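Deoxyribodipyrimidine photo-lyase (Oryza sativa Japonica Group, PDB 3UMV) repairs UV-damaged DNA, using light and a bound FAD to split cyclobutane pyrimidine dimers back into separate pyrimidines. Local coordinates at residues V125-F137 and L154-A168. Residues are numbered along the deposited sequence; the frame is centred on the assembly and turned at random. Where two conformers were deposited one is given.
Sequences VQRLGASTLVADF and LRREAPGVAVHQVDA. Unlike the reference sequence in segment 125-137: Gln126 (reference Arg).
With CG trans to its backbone N (chi1 178°) and the chain extended beyond, Gln165 reaches along the neighbouring strand toward Asp136 and Phe137. There NE2 donates to Asp136 O at 3.1 Å, the acceptor lying in the amide plane while the donor stands above the carbonyl plane. The same NE2 meets the edge of the Phe137 ring, 3.7 Å from CD2, with amide and ring planes steeply inclined (74°). Phe137, its own CG trans to N (chi1 168°), also brings CD1 near the carboxylate of Asp167, whose OD2 is held by Asn170 ND2 and the backbone N of Val174. Since OE1 of Gln165 accepts from Arg27, an alanine here would probably leave Asp136 O and Arg27 without these bonds and the ring edge of Phe137 less supported.

Between the strands, five straight backbone hydrogen bonds run in parallel register, from Ala162 N to Ser131 O through Val166 N to Ala135 O. On one face of this ladder, CG2 of Thr132 sits over the centre of the His164 ring in a CH-pi contact (4.3 Å to the centroid), and Val134 CG1 packs on Val166 CG2. On the other face Leu133 CD2 meets Leu154 CD1 at 3.8 Å, and beyond it Val125 CG1 rests on both methyls of Val161.

The two strands belong to a beta-alpha-beta unit of the photolyase alpha/beta domain: the connecting helix 141-157 packs on Leu133, Ala135, Val163 and Gln165, helix 54-66 lies against Thr132, His164 and Val166, and strand 40-44 pairs in parallel with strand 132-135, while strand 26-28 runs antiparallel along strand 162-166 as an edge of the mixed sheet.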
# COMPACT_ATOMS: atom_id res chain seq x y z
N VAL A 125 -9.45 0.71 -24.96
CA VAL A 125 -10.89 0.68 -24.80
C VAL A 125 -11.59 1.03 -26.12
O VAL A 125 -12.62 0.43 -26.47
CB VAL A 125 -11.35 1.63 -23.65
CG1 VAL A 125 -12.84 1.92 -23.75
CG2 VAL A 125 -11.00 1.03 -22.29
N GLN A 126 -11.03 1.98 -26.85
CA GLN A 126 -11.62 2.41 -28.13
C GLN A 126 -11.38 1.42 -29.27
O GLN A 126 -12.28 1.20 -30.09
CB GLN A 126 -11.16 3.82 -28.51
CG GLN A 126 -11.76 4.88 -27.61
CD GLN A 126 -11.22 6.27 -27.88
OE1 GLN A 126 -10.37 6.76 -27.14
NE2 GLN A 126 -11.71 6.90 -28.94
N ARG A 127 -10.19 0.82 -29.34
CA ARG A 127 -9.90 -0.18 -30.37
C ARG A 127 -10.84 -1.38 -30.23
O ARG A 127 -11.31 -1.93 -31.22
CB ARG A 127 -8.45 -0.67 -30.28
CG ARG A 127 -7.40 0.33 -30.74
CD ARG A 127 -6.07 -0.37 -31.04
NE ARG A 127 -5.53 -1.08 -29.89
CZ ARG A 127 -4.80 -0.51 -28.93
NH1 ARG A 127 -4.34 -1.22 -27.91
NH2 ARG A 127 -4.55 0.79 -29.00
N LEU A 128 -11.10 -1.77 -28.98
CA LEU A 128 -11.91 -2.95 -28.70
C LEU A 128 -13.39 -2.67 -28.81
O LEU A 128 -14.20 -3.60 -28.80
CB LEU A 128 -11.63 -3.43 -27.27
CG LEU A 128 -10.26 -3.96 -26.89
CD1 LEU A 128 -10.24 -4.32 -25.39
CD2 LEU A 128 -9.88 -5.14 -27.76
N GLY A 129 -13.75 -1.40 -28.89
CA GLY A 129 -15.14 -1.01 -28.79
C GLY A 129 -15.75 -1.46 -27.47
O GLY A 129 -16.84 -2.02 -27.45
N ALA A 130 -15.03 -1.20 -26.38
CA ALA A 130 -15.46 -1.62 -25.04
C ALA A 130 -16.74 -0.92 -24.61
O ALA A 130 -16.97 0.24 -24.94
CB ALA A 130 -14.34 -1.40 -24.01
N SER A 131 -17.57 -1.64 -23.87
CA SER A 131 -18.80 -1.08 -23.32
C SER A 131 -18.51 -0.43 -21.98
O SER A 131 -19.04 0.63 -21.66
CB SER A 131 -19.84 -2.18 -23.14
OG SER A 131 -19.35 -3.17 -22.26
N THR A 132 -17.67 -1.09 -21.18
CA THR A 132 -17.37 -0.59 -19.84
C THR A 132 -15.90 -0.71 -19.48
O THR A 132 -15.26 -1.71 -19.77
CB THR A 132 -18.21 -1.34 -18.78
OG1 THR A 132 -19.59 -1.31 -19.15
CG2 THR A 132 -18.05 -0.68 -17.40
N LEU A 133 -15.37 0.34 -18.86
CA LEU A 133 -14.06 0.30 -18.22
C LEU A 133 -14.27 0.25 -16.71
O LEU A 133 -14.99 1.08 -16.16
CB LEU A 133 -13.25 1.55 -18.58
CG LEU A 133 -11.93 1.77 -17.83
CD1 LEU A 133 -10.90 0.75 -18.26
CD2 LEU A 133 -11.42 3.18 -18.08
N VAL A 134 -13.65 -0.72 -16.04
CA VAL A 134 -13.72 -0.80 -14.58
C VAL A 134 -12.35 -0.50 -14.01
O VAL A 134 -11.37 -1.11 -14.40
CB VAL A 134 -14.15 -2.19 -14.11
CG1 VAL A 134 -14.19 -2.24 -12.56
CG2 VAL A 134 -15.50 -2.57 -14.73
N ALA A 135 -12.26 0.45 -13.08
CA ALA A 135 -10.98 0.70 -12.42
C ALA A 135 -11.05 0.32 -10.95
O ALA A 135 -12.13 0.29 -10.38
CB ALA A 135 -10.57 2.17 -12.58
N ASP A 136 -9.90 0.02 -10.35
CA ASP A 136 -9.82 -0.14 -8.91
C ASP A 136 -9.51 1.21 -8.24
O ASP A 136 -9.49 2.25 -8.92
CB ASP A 136 -8.89 -1.31 -8.46
CG ASP A 136 -7.46 -1.22 -9.06
OD1 ASP A 136 -6.88 -2.29 -9.38
OD2 ASP A 136 -6.91 -0.11 -9.17
N PHE A 137 -9.33 1.20 -6.93
CA PHE A 137 -9.25 2.45 -6.17
C PHE A 137 -7.98 2.67 -5.39
O PHE A 137 -7.52 1.78 -4.66
CB PHE A 137 -10.42 2.58 -5.18
CG PHE A 137 -10.21 3.70 -4.18
CD1 PHE A 137 -9.70 3.43 -2.92
CD2 PHE A 137 -10.46 5.01 -4.54
CE1 PHE A 137 -9.48 4.47 -2.01
CE2 PHE A 137 -10.24 6.06 -3.64
CZ PHE A 137 -9.74 5.78 -2.37
N LEU A 154 -12.00 9.51 -22.36
CA LEU A 154 -13.16 8.74 -22.79
C LEU A 154 -14.42 9.59 -22.92
O LEU A 154 -15.23 9.38 -23.81
CB LEU A 154 -13.43 7.58 -21.83
CG LEU A 154 -12.38 6.48 -21.92
CD1 LEU A 154 -12.72 5.35 -20.95
CD2 LEU A 154 -12.27 5.97 -23.35
N ARG A 155 -14.61 10.54 -22.01
CA ARG A 155 -15.80 11.38 -22.06
C ARG A 155 -15.87 12.12 -23.40
O ARG A 155 -16.94 12.26 -24.01
CB ARG A 155 -15.80 12.40 -20.92
CG ARG A 155 -17.04 13.27 -20.88
CD ARG A 155 -18.31 12.44 -20.76
NE ARG A 155 -19.50 13.26 -20.55
CZ ARG A 155 -19.98 13.59 -19.36
NH1 ARG A 155 -19.38 13.15 -18.25
NH2 ARG A 155 -21.07 14.34 -19.26
N ARG A 156 -14.71 12.57 -23.87
CA ARG A 156 -14.63 13.38 -25.07
C ARG A 156 -14.65 12.56 -26.36
O ARG A 156 -15.23 13.00 -27.36
CB ARG A 156 -13.39 14.27 -25.00
CG ARG A 156 -12.64 14.46 -26.30
CD ARG A 156 -11.41 15.35 -26.11
NE ARG A 156 -10.53 14.87 -25.04
CZ ARG A 156 -10.60 15.27 -23.78
NH1 ARG A 156 -9.76 14.78 -22.87
NH2 ARG A 156 -11.52 16.16 -23.41
N GLU A 157 -14.04 11.38 -26.34
CA GLU A 157 -13.88 10.57 -27.55
C GLU A 157 -14.80 9.36 -27.62
O GLU A 157 -15.03 8.81 -28.71
CB GLU A 157 -12.43 10.13 -27.71
CG GLU A 157 -11.45 11.29 -27.82
CD GLU A 157 -11.76 12.21 -28.99
OE1 GLU A 157 -12.44 11.76 -29.94
OE2 GLU A 157 -11.32 13.38 -28.96
N ALA A 158 -15.33 8.93 -26.48
CA ALA A 158 -16.22 7.78 -26.44
C ALA A 158 -17.23 7.88 -25.29
O ALA A 158 -17.21 7.05 -24.37
CB ALA A 158 -15.42 6.49 -26.34
N PRO A 159 -18.12 8.88 -25.34
CA PRO A 159 -19.06 9.14 -24.24
C PRO A 159 -20.01 7.97 -23.96
O PRO A 159 -20.64 7.92 -22.90
CB PRO A 159 -19.83 10.37 -24.72
CG PRO A 159 -19.74 10.31 -26.21
CD PRO A 159 -18.37 9.76 -26.49
N GLY A 160 -20.10 7.04 -24.90
CA GLY A 160 -20.96 5.89 -24.73
C GLY A 160 -20.34 4.85 -23.80
O GLY A 160 -21.03 3.96 -23.30
N VAL A 161 -19.04 4.97 -23.56
CA VAL A 161 -18.35 4.01 -22.70
C VAL A 161 -18.61 4.31 -21.24
O VAL A 161 -18.42 5.44 -20.78
CB VAL A 161 -16.83 4.00 -22.90
CG1 VAL A 161 -16.18 3.10 -21.82
CG2 VAL A 161 -16.47 3.54 -24.30
N ALA A 162 -19.02 3.29 -20.51
CA ALA A 162 -19.28 3.43 -19.09
C ALA A 162 -17.97 3.30 -18.32
O ALA A 162 -17.08 2.54 -18.71
CB ALA A 162 -20.27 2.37 -18.63
N VAL A 163 -17.83 4.06 -17.25
CA VAL A 163 -16.65 3.91 -16.39
C VAL A 163 -17.10 3.70 -14.94
O VAL A 163 -17.82 4.53 -14.38
CB VAL A 163 -15.71 5.14 -16.46
CG1 VAL A 163 -14.45 4.86 -15.64
CG2 VAL A 163 -15.35 5.48 -17.91
N HIS A 164 -16.66 2.58 -14.35
CA HIS A 164 -16.99 2.28 -12.96
C HIS A 164 -15.70 2.17 -12.18
O HIS A 164 -14.69 1.68 -12.72
CB HIS A 164 -17.71 0.94 -12.82
CG HIS A 164 -19.06 0.88 -13.48
ND1 HIS A 164 -19.89 -0.21 -13.35
CD2 HIS A 164 -19.71 1.76 -14.27
CE1 HIS A 164 -21.01 0.00 -14.03
NE2 HIS A 164 -20.92 1.19 -14.61
N GLN A 165 -15.71 2.61 -10.93
CA GLN A 165 -14.59 2.37 -10.03
C GLN A 165 -15.04 1.52 -8.85
O GLN A 165 -16.09 1.74 -8.26
CB GLN A 165 -14.03 3.68 -9.50
CG GLN A 165 -12.88 3.49 -8.51
CD GLN A 165 -12.28 4.81 -8.11
OE1 GLN A 165 -12.99 5.74 -7.73
NE2 GLN A 165 -10.97 4.91 -8.21
N VAL A 166 -14.23 0.53 -8.50
CA VAL A 166 -14.58 -0.38 -7.43
C VAL A 166 -13.49 -0.31 -6.37
O VAL A 166 -12.31 -0.37 -6.71
CB VAL A 166 -14.70 -1.83 -7.96
CG1 VAL A 166 -14.97 -2.81 -6.81
CG2 VAL A 166 -15.80 -1.92 -9.01
N ASP A 167 -13.86 -0.13 -5.11
CA ASP A 167 -12.87 -0.27 -4.05
C ASP A 167 -12.64 -1.75 -3.80
O ASP A 167 -13.48 -2.45 -3.20
CB ASP A 167 -13.32 0.42 -2.76
CG ASP A 167 -12.22 0.45 -1.70
OD1 ASP A 167 -11.26 -0.33 -1.79
OD2 ASP A 167 -12.35 1.26 -0.76
N ALA A 168 -11.51 -2.24 -4.31
CA ALA A 168 -11.12 -3.63 -4.17
C ALA A 168 -10.09 -3.81 -3.06
O ALA A 168 -9.70 -4.94 -2.76
CB ALA A 168 -10.55 -4.17 -5.49
O HOH W 1 -8.86 -0.86 -4.94